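Putative cell surface hydrolase (Lactobacillus plantarum, PDB 3LP5) is of unknown substrate but, as a putative cell-surface enzyme of the alpha/beta-hydrolase clan, probably catalyses a hydrolytic reaction. Local coordinates at residues A[40-45]-A[65-70]; A[87-92]-A[121-126]; A[167-172]-A[203-208]. One frame throughout, in Å; residues are numbered along the deposited sequence.

Contact 1. Residues A[40-45]-A[65-70]; sequences LTVQTD and IGFANN
Leu40, Thr41 and Val42 pair in parallel with Ile65, Gly66 and Phe67, the axes of strands 40-42 and 65-67 approaching to 4.6 Å, with 31° between their directions. Three nearly straight backbone hydrogen bonds hold the ladder: Gly66 N to Leu40 O, Val42 N to Gly66 O, and Ala68 N to Val42 O, so that Gly66 both gives and accepts. Val42 O is held twice, by Ala68 N and by a water that donates to it at 2.9 Å and accepts from Asn69 N at 3.0 Å; this bridge prolongs the pairing just past the strand ends. Val42 and Phe67 extend side by side from the same face of the sheet, and CB of the valine meets the ring edge at Phe67 CD1, 4.0 Å away. On that face Val42 CG2 also approaches Ile65 CG2 at 4.3 Å. The other face carries Thr41, whose CG2 stands anti to the backbone N and lies 3.8 Å from Ala68 N. Beyond the strands Thr44 and Asn69 cross at about a right angle, with Thr44 CG2 resting 3.9 Å from Asn69 CB and touching Ala68 CB as well. The amide of Asn69 turns to its own loop, where OD1 accepts from Arg71 N. Helix 74-92 covers the face of Leu40, Val42, Ile65 and Phe67, laying Ala87 on Leu40 and Ile65 and Trp83 on Val42 and Phe67. Within the sheet, strand 62-67 is flanked on its other edge by strand 7-10, and strand 37-42 by the antiparallel strand 48-52.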
ATOM      1  N   LEU A  40       1.547 -14.535   2.707  1.00 15.15           N
ATOM      2  CA  LEU A  40       0.323 -15.068   3.300  1.00 14.87           C
ATOM      3  C   LEU A  40      -0.779 -14.855   2.290  1.00 16.28           C
ATOM      4  O   LEU A  40      -0.887 -13.757   1.671  1.00 15.69           O
ATOM      5  CB  LEU A  40      -0.058 -14.335   4.586  1.00 13.65           C
ATOM      6  CG  LEU A  40       0.603 -14.652   5.918  1.00 14.92           C
ATOM      7  CD1 LEU A  40       2.176 -14.425   5.884  1.00 15.95           C
ATOM      8  CD2 LEU A  40      -0.092 -13.800   7.078  1.00 11.69           C
ATOM      9  N   THR A  41      -1.590 -15.897   2.109  1.00 14.60           N
ATOM     10  CA  THR A  41      -2.798 -15.781   1.331  1.00 14.30           C
ATOM     11  C   THR A  41      -3.966 -16.118   2.236  1.00 12.95           C
ATOM     12  O   THR A  41      -4.080 -17.270   2.736  1.00 12.93           O
ATOM     13  CB  THR A  41      -2.802 -16.775   0.156  1.00 14.51           C
ATOM     14  OG1 THR A  41      -1.660 -16.491  -0.632  1.00 17.30           O
ATOM     15  CG2 THR A  41      -4.024 -16.514  -0.767  1.00 15.21           C
ATOM     16  N   VAL A  42      -4.815 -15.132   2.491  1.00 11.89           N
ATOM     17  CA  VAL A  42      -5.964 -15.383   3.366  1.00 12.06           C
ATOM     18  C   VAL A  42      -7.062 -15.967   2.534  1.00 12.11           C
ATOM     19  O   VAL A  42      -7.505 -15.319   1.566  1.00 12.17           O
ATOM     20  CB  VAL A  42      -6.487 -14.094   4.057  1.00 10.52           C
ATOM     21  CG1 VAL A  42      -7.521 -14.431   5.138  1.00 10.78           C
ATOM     22  CG2 VAL A  42      -5.311 -13.340   4.670  1.00 10.54           C
ATOM     23  N   GLN A  43      -7.557 -17.129   2.967  1.00 12.36           N
ATOM     24  CA  GLN A  43      -8.685 -17.857   2.321  1.00 14.73           C
ATOM     25  C   GLN A  43     -10.051 -17.256   2.605  1.00 15.06           C
ATOM     26  O   GLN A  43     -10.206 -16.452   3.527  1.00 15.83           O
ATOM     27  CB  GLN A  43      -8.675 -19.344   2.747  1.00 14.49           C
ATOM     28  CG  GLN A  43      -7.319 -20.022   2.585  1.00 18.68           C
ATOM     29  CD  GLN A  43      -6.740 -19.846   1.188  1.00 23.06           C
ATOM     30  OE1 GLN A  43      -5.655 -19.239   1.002  1.00 25.97           O
ATOM     31  NE2 GLN A  43      -7.473 -20.298   0.203  1.00 21.62           N
ATOM     32  N   THR A  44     -11.055 -17.635   1.831  1.00 14.92           N
ATOM     33  CA  THR A  44     -12.323 -16.936   1.949  1.00 16.66           C
ATOM     34  C   THR A  44     -13.087 -17.243   3.248  1.00 18.09           C
ATOM     35  O   THR A  44     -14.090 -16.570   3.554  1.00 19.31           O
ATOM     36  CB  THR A  44     -13.233 -17.198   0.755  1.00 17.46           C
ATOM     37  OG1 THR A  44     -13.530 -18.586   0.735  1.00 17.47           O
ATOM     38  CG2 THR A  44     -12.566 -16.766  -0.570  1.00 14.40           C
ATOM     39  N   ASP A  45     -12.626 -18.247   3.998  1.00 18.67           N
ATOM     40  CA  ASP A  45     -13.166 -18.547   5.311  1.00 19.76           C
ATOM     41  C   ASP A  45     -12.250 -17.980   6.419  1.00 20.01           C
ATOM     42  O   ASP A  45     -12.491 -18.226   7.590  1.00 20.81           O
ATOM     43  CB  ASP A  45     -13.396 -20.080   5.475  1.00 21.06           C
ATOM     44  CG  ASP A  45     -12.079 -20.893   5.429  1.00 23.51           C
ATOM     45  OD1 ASP A  45     -11.010 -20.297   5.204  1.00 25.54           O
ATOM     46  OD2 ASP A  45     -12.083 -22.140   5.633  1.00 24.90           O
ATOM     47  N   ILE A  65       0.784  -9.827   1.967  1.00 12.65           N
ATOM     48  CA  ILE A  65      -0.494 -10.366   2.418  1.00 12.87           C
ATOM     49  C   ILE A  65      -1.510 -10.161   1.317  1.00 13.59           C
ATOM     50  O   ILE A  65      -1.831  -9.004   1.007  1.00 13.87           O
ATOM     51  CB  ILE A  65      -1.008  -9.682   3.731  1.00 11.30           C
ATOM     52  CG1 ILE A  65       0.020  -9.837   4.848  1.00 13.09           C
ATOM     53  CG2 ILE A  65      -2.407 -10.280   4.127  1.00 13.76           C
ATOM     54  CD1 ILE A  65      -0.342  -9.113   6.100  1.00 11.72           C
ATOM     55  N   GLY A  66      -1.992 -11.256   0.707  1.00 13.13           N
ATOM     56  CA  GLY A  66      -3.088 -11.141  -0.248  1.00 12.87           C
ATOM     57  C   GLY A  66      -4.216 -12.085   0.069  1.00 13.19           C
ATOM     58  O   GLY A  66      -4.245 -12.739   1.141  1.00 14.16           O
ATOM     59  N   PHE A  67      -5.176 -12.129  -0.828  1.00 12.64           N
ATOM     60  CA  PHE A  67      -6.464 -12.785  -0.519  1.00 13.07           C
ATOM     61  C   PHE A  67      -6.893 -13.689  -1.647  1.00 13.12           C
ATOM     62  O   PHE A  67      -6.796 -13.270  -2.808  1.00 14.19           O
ATOM     63  CB  PHE A  67      -7.524 -11.694  -0.277  1.00 11.68           C
ATOM     64  CG  PHE A  67      -7.036 -10.576   0.601  1.00 13.56           C
ATOM     65  CD1 PHE A  67      -6.898 -10.765   1.970  1.00 13.82           C
ATOM     66  CD2 PHE A  67      -6.634  -9.345   0.026  1.00 13.67           C
ATOM     67  CE1 PHE A  67      -6.408  -9.737   2.796  1.00 12.40           C
ATOM     68  CE2 PHE A  67      -6.145  -8.340   0.811  1.00 12.14           C
ATOM     69  CZ  PHE A  67      -5.999  -8.535   2.218  1.00 11.96           C
ATOM     70  N   ALA A  68      -7.443 -14.874  -1.317  1.00 12.93           N
ATOM     71  CA  ALA A  68      -8.046 -15.760  -2.317  1.00 11.91           C
ATOM     72  C   ALA A  68      -9.117 -14.938  -3.011  1.00 12.72           C
ATOM     73  O   ALA A  68      -9.195 -14.951  -4.254  1.00 12.77           O
ATOM     74  CB  ALA A  68      -8.689 -17.029  -1.685  1.00 10.60           C
ATOM     75  N   ASN A  69      -9.918 -14.191  -2.240  1.00 11.11           N
ATOM     76  CA  ASN A  69     -10.903 -13.291  -2.895  1.00 11.48           C
ATOM     77  C   ASN A  69     -10.278 -11.920  -2.972  1.00 11.38           C
ATOM     78  O   ASN A  69     -10.349 -11.118  -1.983  1.00  9.23           O
ATOM     79  CB  ASN A  69     -12.258 -13.202  -2.152  1.00 11.81           C
ATOM     80  CG  ASN A  69     -13.161 -12.053  -2.690  1.00 14.20           C
ATOM     81  OD1 ASN A  69     -12.785 -11.319  -3.632  1.00 14.18           O
ATOM     82  ND2 ASN A  69     -14.344 -11.867  -2.064  1.00 14.15           N
ATOM     83  N   ASN A  70      -9.638 -11.646  -4.119  1.00 11.37           N
ATOM     84  CA  ASN A  70      -8.975 -10.339  -4.327  1.00 12.62           C
ATOM     85  C   ASN A  70      -9.722  -9.427  -5.287  1.00 12.14           C
ATOM     86  O   ASN A  70      -9.123  -8.523  -5.876  1.00 13.55           O
ATOM     87  CB  ASN A  70      -7.505 -10.505  -4.799  1.00 12.74           C
ATOM     88  CG  ASN A  70      -7.409 -11.256  -6.141  1.00 14.74           C
ATOM     89  OD1 ASN A  70      -8.384 -11.775  -6.620  1.00 16.89           O
ATOM     90  ND2 ASN A  70      -6.243 -11.312  -6.709  1.00 17.92           N
TER
HETATM   91  O   HOH W   1     -10.112 -14.407   0.743  1.00 13.98           O

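Contact 2. Residues A[87-92]-A[121-126]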
ATOM      1  N   ALA A  87      -4.809 -11.508   9.250  1.00 11.96           N
ATOM      2  CA  ALA A  87      -3.473 -11.905   8.965  1.00 10.90           C
ATOM      3  C   ALA A  87      -2.528 -11.096   9.872  1.00 11.62           C
ATOM      4  O   ALA A  87      -1.576 -11.611  10.427  1.00 11.29           O
ATOM      5  CB  ALA A  87      -3.140 -11.670   7.450  1.00  9.29           C
ATOM      6  N   PHE A  88      -2.832  -9.829  10.054  1.00 11.92           N
ATOM      7  CA  PHE A  88      -1.978  -8.976  10.861  1.00 13.88           C
ATOM      8  C   PHE A  88      -1.937  -9.541  12.273  1.00 14.13           C
ATOM      9  O   PHE A  88      -0.886  -9.658  12.872  1.00 13.30           O
ATOM     10  CB  PHE A  88      -2.543  -7.544  10.857  1.00 13.08           C
ATOM     11  CG  PHE A  88      -1.663  -6.548  11.515  1.00 15.24           C
ATOM     12  CD1 PHE A  88      -0.570  -6.012  10.818  1.00 13.53           C
ATOM     13  CD2 PHE A  88      -1.927  -6.126  12.806  1.00 14.80           C
ATOM     14  CE1 PHE A  88       0.266  -5.034  11.397  1.00 14.29           C
ATOM     15  CE2 PHE A  88      -1.081  -5.177  13.428  1.00 17.09           C
ATOM     16  CZ  PHE A  88       0.027  -4.621  12.704  1.00 15.07           C
ATOM     17  N   LYS A  89      -3.095  -9.914  12.817  1.00 16.62           N
ATOM     18  CA  LYS A  89      -3.089 -10.474  14.171  1.00 16.85           C
ATOM     19  C   LYS A  89      -2.339 -11.769  14.265  1.00 16.35           C
ATOM     20  O   LYS A  89      -1.654 -11.976  15.230  1.00 16.21           O
ATOM     21  CB  LYS A  89      -4.491 -10.585  14.779  1.00 17.76           C
ATOM     22  CG  LYS A  89      -5.038  -9.205  15.079  1.00 21.62           C
ATOM     23  CD  LYS A  89      -6.198  -9.295  16.001  1.00 28.03           C
ATOM     24  CE  LYS A  89      -7.303 -10.034  15.329  1.00 32.45           C
ATOM     25  NZ  LYS A  89      -8.573  -9.828  16.062  1.00 35.57           N
ATOM     26  N   ALA A  90      -2.419 -12.610  13.243  1.00 15.71           N
ATOM     27  CA  ALA A  90      -1.647 -13.856  13.252  1.00 15.97           C
ATOM     28  C   ALA A  90      -0.154 -13.551  13.276  1.00 15.20           C
ATOM     29  O   ALA A  90       0.613 -14.223  13.947  1.00 14.22           O
ATOM     30  CB  ALA A  90      -2.000 -14.716  12.035  1.00 14.40           C
ATOM     31  N   LEU A  91       0.253 -12.501  12.563  1.00 14.68           N
ATOM     32  CA  LEU A  91       1.668 -12.127  12.524  1.00 15.08           C
ATOM     33  C   LEU A  91       2.187 -11.541  13.853  1.00 15.85           C
ATOM     34  O   LEU A  91       3.277 -11.840  14.305  1.00 14.87           O
ATOM     35  CB  LEU A  91       1.880 -11.134  11.391  1.00 14.46           C
ATOM     36  CG  LEU A  91       1.807 -11.711   9.983  1.00 17.65           C
ATOM     37  CD1 LEU A  91       1.614 -10.496   9.014  1.00 15.26           C
ATOM     38  CD2 LEU A  91       3.096 -12.517   9.680  1.00 13.78           C
ATOM     39  N   VAL A  92       1.392 -10.699  14.499  1.00 17.17           N
ATOM     40  CA  VAL A  92       1.846 -10.179  15.741  1.00 17.78           C
ATOM     41  C   VAL A  92       1.841 -11.247  16.843  1.00 18.69           C
ATOM     42  O   VAL A  92       2.578 -11.094  17.819  1.00 17.87           O
ATOM     43  CB  VAL A  92       1.181  -8.868  16.180  1.00 18.97           C
ATOM     44  CG1 VAL A  92       0.603  -8.056  14.997  1.00 20.24           C
ATOM     45  CG2 VAL A  92       0.293  -9.022  17.419  1.00 20.23           C
ATOM     46  N   LYS A 121      -6.091  -0.150  15.877  1.00 13.69           N
ATOM     47  CA  LYS A 121      -6.295   0.060  17.336  1.00 15.42           C
ATOM     48  C   LYS A 121      -6.534  -1.252  18.127  1.00 16.27           C
ATOM     49  O   LYS A 121      -6.492  -1.209  19.321  1.00 18.07           O
ATOM     50  CB  LYS A 121      -7.464   1.005  17.602  1.00 14.64           C
ATOM     51  CG  LYS A 121      -8.828   0.392  17.213  1.00 15.67           C
ATOM     52  CD  LYS A 121      -9.924   1.397  17.499  1.00 25.36           C
ATOM     53  CE  LYS A 121     -11.117   1.282  16.551  1.00 27.31           C
ATOM     54  NZ  LYS A 121     -12.262   1.758  17.340  1.00 27.40           N
ATOM     55  N   GLU A 122      -6.784  -2.398  17.479  1.00 16.67           N
ATOM     56  CA  GLU A 122      -6.972  -3.654  18.224  1.00 17.14           C
ATOM     57  C   GLU A 122      -5.652  -4.260  18.614  1.00 17.16           C
ATOM     58  O   GLU A 122      -5.649  -5.142  19.457  1.00 15.06           O
ATOM     59  CB  GLU A 122      -7.784  -4.718  17.445  1.00 18.54           C
ATOM     60  CG  GLU A 122      -9.237  -4.303  17.115  1.00 20.46           C
ATOM     61  CD  GLU A 122      -9.980  -5.281  16.179  1.00 26.27           C
ATOM     62  OE1 GLU A 122      -9.575  -6.458  16.006  1.00 23.17           O
ATOM     63  OE2 GLU A 122     -11.012  -4.859  15.623  1.00 29.97           O
ATOM     64  N   SER A 123      -4.545  -3.821  17.980  1.00 17.13           N
ATOM     65  CA  SER A 123      -3.186  -4.234  18.362  1.00 17.92           C
ATOM     66  C   SER A 123      -2.483  -2.962  18.837  1.00 18.59           C
ATOM     67  O   SER A 123      -1.614  -2.434  18.127  1.00 17.95           O
ATOM     68  CB  SER A 123      -2.413  -4.825  17.171  1.00 17.32           C
ATOM     69  OG  SER A 123      -3.217  -5.667  16.383  1.00 20.05           O
ATOM     70  N   PRO A 124      -2.876  -2.444  20.019  1.00 19.69           N
ATOM     71  CA  PRO A 124      -2.502  -1.064  20.318  1.00 20.39           C
ATOM     72  C   PRO A 124      -0.989  -0.849  20.566  1.00 21.45           C
ATOM     73  O   PRO A 124      -0.533   0.292  20.536  1.00 22.91           O
ATOM     74  CB  PRO A 124      -3.348  -0.716  21.577  1.00 20.68           C
ATOM     75  CG  PRO A 124      -3.695  -2.027  22.228  1.00 21.31           C
ATOM     76  CD  PRO A 124      -3.701  -3.073  21.080  1.00 20.64           C
ATOM     77  N   LYS A 125      -0.217  -1.918  20.783  1.00 21.14           N
ATOM     78  CA  LYS A 125       1.230  -1.775  20.996  1.00 21.07           C
ATOM     79  C   LYS A 125       2.049  -1.751  19.679  1.00 19.76           C
ATOM     80  O   LYS A 125       3.264  -1.628  19.722  1.00 18.01           O
ATOM     81  CB  LYS A 125       1.777  -2.910  21.892  1.00 22.54           C
ATOM     82  CG  LYS A 125       1.209  -3.071  23.384  1.00 26.18           C
ATOM     83  CD  LYS A 125       0.530  -1.788  23.934  1.00 33.26           C
ATOM     84  CE  LYS A 125       1.538  -0.784  24.533  1.00 38.50           C
ATOM     85  NZ  LYS A 125       2.158  -1.390  25.757  1.00 40.63           N
ATOM     86  N   VAL A 126       1.379  -1.915  18.538  1.00 17.43           N
ATOM     87  CA  VAL A 126       2.048  -2.009  17.243  1.00 16.61           C
ATOM     88  C   VAL A 126       1.744  -0.762  16.423  1.00 17.30           C
ATOM     89  O   VAL A 126       0.571  -0.475  16.109  1.00 17.92           O
ATOM     90  CB  VAL A 126       1.589  -3.272  16.498  1.00 15.49           C
ATOM     91  CG1 VAL A 126       2.458  -3.537  15.270  1.00 13.01           C
ATOM     92  CG2 VAL A 126       1.648  -4.449  17.427  1.00 16.60           C
TER
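Phe88 reaches from helix 74-92 toward Ser123 and Val126 in the loop between helix 107-118 and strand 127-134, a helix-to-loop contact on the outer layer of an alpha/beta-hydrolase fold. From CB the side chain leaves the helix toward this loop, with CG anti to the backbone N (chi1 -173°). On one side of the ring CD2 lies 3.8 Å from Ser123 OG, and CE2 comes slightly nearer to the same oxygen, which sits at the edge close to the ring plane. Ser123 CB also lies at this edge, in plane and 4.0 Å from CE2. At the tip CZ meets Val126 CG1 at 3.7 Å, the two side chains meeting tip to tip. From within the helix Val92 CG1 lies 3.6 Å above one face of the ring, displaced from its centre. Val92 thus links the ring to the loop a second time, although its CG1 approaches Val126 CG2 only loosely. The rings of Phe100 and Phe115 also meet Phe88, and Phe97 touches both valines, so the serine hydroxyl lies at the margin of a largely apolar cluster. The loop turns back through a type I beta turn from Ser123 to Val126, closed by the bond from Val126 N to Ser123 O. No hydrogen bond joins the two segments directly. At the exposed border the chain of Lys89 bends at chi3 and slants across that of Glu122, and its NZ forms a long salt bridge (3.5 Å) with Glu122 OE1, which also accepts a hydrogen bond from Asn85 ND2.

Contact 3. Residues A[167-172]-A[203-208]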
ATOM      1  N   THR A 167       3.184   8.882   8.248  1.00 16.31           N
ATOM      2  CA  THR A 167       3.646   9.570   7.051  1.00 15.50           C
ATOM      3  C   THR A 167       3.119   8.796   5.867  1.00 14.63           C
ATOM      4  O   THR A 167       3.357   7.581   5.777  1.00 13.62           O
ATOM      5  CB  THR A 167       5.221   9.640   6.996  1.00 15.29           C
ATOM      6  OG1 THR A 167       5.651  10.633   7.921  1.00 18.46           O
ATOM      7  CG2 THR A 167       5.692  10.156   5.698  1.00 17.70           C
ATOM      8  N   VAL A 168       2.393   9.488   4.978  1.00 13.24           N
ATOM      9  CA  VAL A 168       1.756   8.877   3.854  1.00 12.76           C
ATOM     10  C   VAL A 168       2.245   9.422   2.521  1.00 13.62           C
ATOM     11  O   VAL A 168       2.249  10.668   2.300  1.00 13.18           O
ATOM     12  CB  VAL A 168       0.213   8.991   3.896  1.00 12.69           C
ATOM     13  CG1 VAL A 168      -0.414   8.269   2.668  1.00 12.25           C
ATOM     14  CG2 VAL A 168      -0.335   8.420   5.257  1.00 12.02           C
ATOM     15  N   TYR A 169       2.641   8.479   1.641  1.00 12.40           N
ATOM     16  CA  TYR A 169       2.934   8.772   0.192  1.00 13.46           C
ATOM     17  C   TYR A 169       1.896   8.136  -0.727  1.00 14.17           C
ATOM     18  O   TYR A 169       1.595   6.923  -0.607  1.00 15.21           O
ATOM     19  CB  TYR A 169       4.314   8.256  -0.189  1.00 13.51           C
ATOM     20  CG  TYR A 169       5.398   8.798   0.703  1.00 14.14           C
ATOM     21  CD1 TYR A 169       6.083   9.985   0.344  1.00 16.01           C
ATOM     22  CD2 TYR A 169       5.756   8.142   1.879  1.00 16.13           C
ATOM     23  CE1 TYR A 169       7.080  10.526   1.152  1.00 15.80           C
ATOM     24  CE2 TYR A 169       6.784   8.671   2.707  1.00 18.94           C
ATOM     25  CZ  TYR A 169       7.423   9.852   2.319  1.00 20.66           C
ATOM     26  OH  TYR A 169       8.375  10.402   3.101  1.00 24.44           O
ATOM     27  N   SER A 170       1.290   8.951  -1.582  1.00 13.97           N
ATOM     28  CA  SER A 170       0.317   8.460  -2.524  1.00 14.91           C
ATOM     29  C   SER A 170       0.844   8.718  -3.960  1.00 14.63           C
ATOM     30  O   SER A 170       0.956   9.866  -4.374  1.00 13.05           O
ATOM     31  CB  SER A 170      -1.032   9.145  -2.310  1.00 16.32           C
ATOM     32  OG  SER A 170      -1.991   8.729  -3.324  1.00 21.43           O
ATOM     33  N   ILE A 171       1.203   7.645  -4.670  1.00 13.47           N
ATOM     34  CA  ILE A 171       1.615   7.715  -6.093  1.00 13.30           C
ATOM     35  C   ILE A 171       0.372   7.614  -6.953  1.00 14.73           C
ATOM     36  O   ILE A 171      -0.476   6.746  -6.711  1.00 15.16           O
ATOM     37  CB  ILE A 171       2.553   6.567  -6.437  1.00 13.41           C
ATOM     38  CG1 ILE A 171       3.892   6.729  -5.642  1.00 15.24           C
ATOM     39  CG2 ILE A 171       2.753   6.396  -7.987  1.00 11.94           C
ATOM     40  CD1 ILE A 171       4.744   5.437  -5.571  1.00 20.93           C
ATOM     41  N   ALA A 172       0.258   8.522  -7.934  1.00 15.12           N
ATOM     42  CA  ALA A 172      -0.785   8.488  -8.959  1.00 15.72           C
ATOM     43  C   ALA A 172      -0.196   8.751 -10.350  1.00 16.43           C
ATOM     44  O   ALA A 172       0.855   9.411 -10.508  1.00 14.43           O
ATOM     45  CB  ALA A 172      -1.842   9.545  -8.643  1.00 15.77           C
ATOM     46  N   THR A 203       2.013  13.150   1.134  1.00 15.03           N
ATOM     47  CA  THR A 203       2.813  13.524  -0.074  1.00 16.42           C
ATOM     48  C   THR A 203       2.269  12.845  -1.333  1.00 16.57           C
ATOM     49  O   THR A 203       2.193  11.640  -1.371  1.00 14.73           O
ATOM     50  CB  THR A 203       4.294  13.174   0.104  1.00 16.00           C
ATOM     51  OG1 THR A 203       4.775  13.908   1.205  1.00 18.49           O
ATOM     52  CG2 THR A 203       5.162  13.573  -1.090  1.00 15.18           C
ATOM     53  N   GLU A 204       1.846  13.644  -2.325  1.00 16.07           N
ATOM     54  CA  GLU A 204       1.431  13.118  -3.604  1.00 17.39           C
ATOM     55  C   GLU A 204       2.595  13.121  -4.547  1.00 16.84           C
ATOM     56  O   GLU A 204       3.349  14.101  -4.612  1.00 15.05           O
ATOM     57  CB  GLU A 204       0.303  13.971  -4.211  1.00 18.11           C
ATOM     58  CG  GLU A 204      -0.838  14.129  -3.212  1.00 24.44           C
ATOM     59  CD  GLU A 204      -1.845  15.212  -3.631  1.00 33.03           C
ATOM     60  OE1 GLU A 204      -2.673  14.897  -4.503  1.00 36.93           O
ATOM     61  OE2 GLU A 204      -1.793  16.354  -3.097  1.00 34.74           O
ATOM     62  N   ILE A 205       2.707  12.030  -5.317  1.00 17.99           N
ATOM     63  CA  ILE A 205       3.828  11.833  -6.252  1.00 16.58           C
ATOM     64  C   ILE A 205       3.210  11.375  -7.544  1.00 17.32           C
ATOM     65  O   ILE A 205       2.351  10.510  -7.523  1.00 16.59           O
ATOM     66  CB  ILE A 205       4.858  10.749  -5.740  1.00 17.27           C
ATOM     67  CG1 ILE A 205       5.468  11.160  -4.409  1.00 16.07           C
ATOM     68  CG2 ILE A 205       5.997  10.483  -6.802  1.00 15.84           C
ATOM     69  CD1 ILE A 205       6.134  10.040  -3.586  1.00 14.37           C
ATOM     70  N   THR A 206       3.665  11.929  -8.683  1.00 16.52           N
ATOM     71  CA  THR A 206       3.194  11.477  -9.971  1.00 17.45           C
ATOM     72  C   THR A 206       4.174  10.513 -10.619  1.00 16.48           C
ATOM     73  O   THR A 206       5.379  10.755 -10.668  1.00 16.64           O
ATOM     74  CB  THR A 206       2.924  12.665 -10.954  1.00 17.66           C
ATOM     75  OG1 THR A 206       2.130  13.635 -10.285  1.00 23.27           O
ATOM     76  CG2 THR A 206       2.146  12.201 -12.152  1.00 18.32           C
ATOM     77  N   VAL A 207       3.631   9.418 -11.137  1.00 16.82           N
ATOM     78  CA  VAL A 207       4.349   8.520 -12.023  1.00 16.40           C
ATOM     79  C   VAL A 207       3.425   8.281 -13.203  1.00 17.31           C
ATOM     80  O   VAL A 207       2.323   7.720 -13.041  1.00 15.79           O
ATOM     81  CB  VAL A 207       4.686   7.155 -11.316  1.00 16.31           C
ATOM     82  CG1 VAL A 207       5.275   6.141 -12.289  1.00 14.86           C
ATOM     83  CG2 VAL A 207       5.651   7.405 -10.193  1.00 16.16           C
ATOM     84  N   THR A 208       3.899   8.624 -14.409  1.00 18.12           N
ATOM     85  CA  THR A 208       2.981   8.571 -15.530  1.00 19.24           C
ATOM     86  C   THR A 208       2.730   7.120 -15.874  1.00 17.72           C
ATOM     87  O   THR A 208       3.655   6.338 -15.853  1.00 17.22           O
ATOM     88  CB  THR A 208       3.464   9.397 -16.736  1.00 20.81           C
ATOM     89  OG1 THR A 208       4.576   8.726 -17.338  1.00 24.54           O
ATOM     90  CG2 THR A 208       3.886  10.798 -16.295  1.00 21.06           C
TER
HETATM   91  O   HOH W   2       4.488  12.213   3.444  1.00 27.89           O
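Tyr169 and Thr203 stand side by side on neighbouring parallel strands, and the ring carbon Tyr169 CD1 lies 3.7 Å from Thr203 CB. With CG anti to the carbonyl carbon (chi1 -55°), the tyrosine carries its ring along the neighbouring strand, where CD1 also reaches Ile205 CD1 at 3.9 Å. Thr203 OG1 shares a water with Val168 O; that water lies 3.8 Å above one face of the tyrosine ring, displaced from the ring centre. The ring of Tyr230 meets that of Tyr169 as well. An alanine in place of Tyr169 would probably leave Thr203 CB and Ile205 CD1 without their ring contact and is likely to open a gap beside the Tyr230 ring. Further along the same face Ile171 divides its branches: CG1 packs on Ile205 CB, while CG2, anti to the backbone N, meets Val207 CG2 at 3.8 Å. Five backbone hydrogen bonds run beneath these side chains, from Thr203 N to Val168 O through to Val207 N to Ala172 O. Helix 217-231 covers Ile205 and Val207 through Leu226. With that helix over the face of Ile171 and Ile205, this twisted parallel pairing of the last two strands is consistent with the alpha/beta-hydrolase fold.

Overall arrangement
Contacts 1 and 3 are parallel strand pairs in one mixed sheet, on opposite sides of the chain's centre, with about 16 Å between their nearest atoms. Contact 3 is buried and includes the edge strand 201-206, whereas contact 1 is only partly buried and runs out into exposed loops. Contact 2, also partly buried, differs in kind: a helix meets a loop through aromatic and aliphatic packing, with Phe88, Ser123 and Val126 inside and the charged pair Lys89 and Glu122 exposed, where the strand contacts rely on backbone hydrogen bonds. It shares helix 74-92 with the surroundings of contact 1, since Ala87 and Leu91 pack onto that sheet face while Phe88 serves the loop. Contact 3 touches neither.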